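Local coordinates for lipoprotein (PDB 5T11) that probably guides Pel-type polysaccharide export across the outer membrane, as a periplasmic lipoprotein that assembles into a dodecamer, at residues B[22-27]-B[78-83]. The protein carries 1 engineered substitution. Numbering follows the deposited sequence.
Sequences AVVSIA and KAMEWA. Engineered in segment 78-83: Met80 (natural residue Leu).
Ala22 and Val24 of strand 21-28 lie opposite Ala83 and Ala79 of helix 78-85, respectively, the two short segments running almost antiparallel at 169° with their axes 8.5 Å apart. With alanines at the interface the backbones come close: the CA atoms of Ala22 and Ala83 are separated by 5.9 Å, those of Val24 and Ala79 by 6.2 Å. Val24 buries more surface than any other residue of the contact. Its CG1, anti to the backbone N (chi1 156°), comes within 3.6 Å of Ala79 CB, while CG2 lies 4.0 Å from the same methyl, so that both branches of the valine rest against this one methyl. CG1 also meets the engineered, selenium-labelled Met80. That side chain leaves the helix away from the strand but bends at chi2 (-57°), crossing Val24 at about a right angle and bringing CE to 4.1 Å from CG1. One helical turn beyond Ala79, Ala22 CB meets Ala83 CB tip to tip at 4.0 Å. The same Ala22 methyl touches the indole of Trp82 at the edge of its six-membered ring, near the ring plane, 3.7 Å from CZ3; the methyl thus meets the rim of the ring and not its face. Beyond the pair, Val91 of the neighbouring strand 90-99 touches Val24, Met80 and Ala83, and Ala58 and Pro59 border the indole. The contact thus lays helix 78-85 on one face of the mixed sheet beside strand 21-28. No hydrogen bond or salt bridge links the two segments, so helix and strand meet here through apolar, non-directional van der Waals contacts, and no polar pairing fixes their register.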
loop_
_atom_site.group_PDB
_atom_site.type_symbol
_atom_site.label_atom_id
_atom_site.label_comp_id
_atom_site.label_asym_id
_atom_site.label_seq_id
_atom_site.Cartn_x
_atom_site.Cartn_y
_atom_site.Cartn_z
ATOM N N ALA B 22 -13.936 34.709 -31.814
ATOM C CA ALA B 22 -13.386 34.522 -30.479
ATOM C C ALA B 22 -13.644 33.088 -30.036
ATOM O O ALA B 22 -14.764 32.587 -30.180
ATOM C CB ALA B 22 -14.005 35.504 -29.483
ATOM N N VAL B 23 -12.605 32.429 -29.524
ATOM C CA VAL B 23 -12.742 31.107 -28.910
ATOM C C VAL B 23 -12.936 31.317 -27.415
ATOM O O VAL B 23 -12.107 31.955 -26.755
ATOM C CB VAL B 23 -11.525 30.216 -29.194
ATOM C CG1 VAL B 23 -11.630 28.895 -28.413
ATOM C CG2 VAL B 23 -11.381 29.975 -30.698
ATOM N N VAL B 24 -14.045 30.808 -26.890
ATOM C CA VAL B 24 -14.488 31.091 -25.532
ATOM C C VAL B 24 -14.660 29.770 -24.787
ATOM O O VAL B 24 -15.323 28.855 -25.290
ATOM C CB VAL B 24 -15.803 31.890 -25.541
ATOM C CG1 VAL B 24 -16.571 31.700 -24.252
ATOM C CG2 VAL B 24 -15.528 33.358 -25.794
ATOM N N SER B 25 -14.056 29.688 -23.598
ATOM C CA SER B 25 -14.286 28.686 -22.557
ATOM C C SER B 25 -14.873 27.378 -23.060
ATOM O O SER B 25 -16.094 27.194 -23.087
ATOM C CB SER B 25 -15.200 29.245 -21.470
ATOM O OG SER B 25 -16.520 29.404 -21.959
ATOM N N ILE B 26 -14.004 26.474 -23.477
ATOM C CA ILE B 26 -14.406 25.109 -23.767
ATOM C C ILE B 26 -14.413 24.336 -22.454
ATOM O O ILE B 26 -13.381 24.228 -21.785
ATOM C CB ILE B 26 -13.469 24.476 -24.798
ATOM C CG1 ILE B 26 -13.619 25.258 -26.124
ATOM C CG2 ILE B 26 -13.745 22.971 -24.905
ATOM C CD1 ILE B 26 -12.777 24.753 -27.280
ATOM N N ALA B 27 -15.583 23.828 -22.071
ATOM C CA ALA B 27 -15.762 23.186 -20.777
ATOM C C ALA B 27 -15.000 21.864 -20.722
ATOM O O ALA B 27 -14.802 21.184 -21.735
ATOM C CB ALA B 27 -17.251 22.957 -20.496
ATOM N N LYS B 78 -18.772 36.435 -18.782
ATOM C CA LYS B 78 -17.869 37.561 -18.988
ATOM C C LYS B 78 -16.918 37.329 -20.157
ATOM O O LYS B 78 -16.379 38.297 -20.699
ATOM C CB LYS B 78 -17.084 37.871 -17.703
ATOM C CG LYS B 78 -16.413 36.684 -17.000
ATOM C CD LYS B 78 -15.812 37.124 -15.652
ATOM C CE LYS B 78 -15.138 35.975 -14.889
ATOM N NZ LYS B 78 -13.694 35.787 -15.233
ATOM N N ALA B 79 -16.709 36.075 -20.564
ATOM C CA ALA B 79 -16.013 35.827 -21.820
ATOM C C ALA B 79 -16.859 36.264 -23.014
ATOM O O ALA B 79 -16.312 36.697 -24.037
ATOM C CB ALA B 79 -15.634 34.350 -21.932
HETATM N N MSE B 80 -18.184 36.173 -22.896
HETATM C CA MSE B 80 -19.094 36.721 -23.898
HETATM C C MSE B 80 -18.965 38.236 -24.010
HETATM O O MSE B 80 -18.894 38.784 -25.113
HETATM C CB MSE B 80 -20.538 36.353 -23.570
HETATM C CG MSE B 80 -20.832 34.880 -23.727
HETATM SE SE MSE B 80 -20.401 34.279 -25.531
HETATM C CE MSE B 80 -20.451 32.346 -25.228
ATOM N N GLU B 81 -18.956 38.914 -22.859
ATOM C CA GLU B 81 -18.730 40.356 -22.868
ATOM C C GLU B 81 -17.385 40.690 -23.503
ATOM O O GLU B 81 -17.285 41.624 -24.306
ATOM C CB GLU B 81 -18.817 40.918 -21.446
ATOM N N TRP B 82 -16.345 39.915 -23.178
ATOM C CA TRP B 82 -15.040 40.113 -23.803
ATOM C C TRP B 82 -15.125 39.983 -25.322
ATOM O O TRP B 82 -14.542 40.787 -26.057
ATOM C CB TRP B 82 -14.030 39.114 -23.236
ATOM C CG TRP B 82 -12.662 39.249 -23.847
ATOM C CD1 TRP B 82 -11.656 40.076 -23.432
ATOM C CD2 TRP B 82 -12.155 38.544 -24.990
ATOM N NE1 TRP B 82 -10.555 39.930 -24.244
ATOM C CE2 TRP B 82 -10.836 38.997 -25.208
ATOM C CE3 TRP B 82 -12.691 37.586 -25.856
ATOM C CZ2 TRP B 82 -10.042 38.512 -26.248
ATOM C CZ3 TRP B 82 -11.902 37.106 -26.889
ATOM C CH2 TRP B 82 -10.590 37.570 -27.075
ATOM N N ALA B 83 -15.835 38.960 -25.809
ATOM C CA ALA B 83 -15.998 38.777 -27.250
ATOM C C ALA B 83 -16.654 39.988 -27.886
ATOM O O ALA B 83 -16.243 40.435 -28.964
ATOM C CB ALA B 83 -16.829 37.523 -27.539
#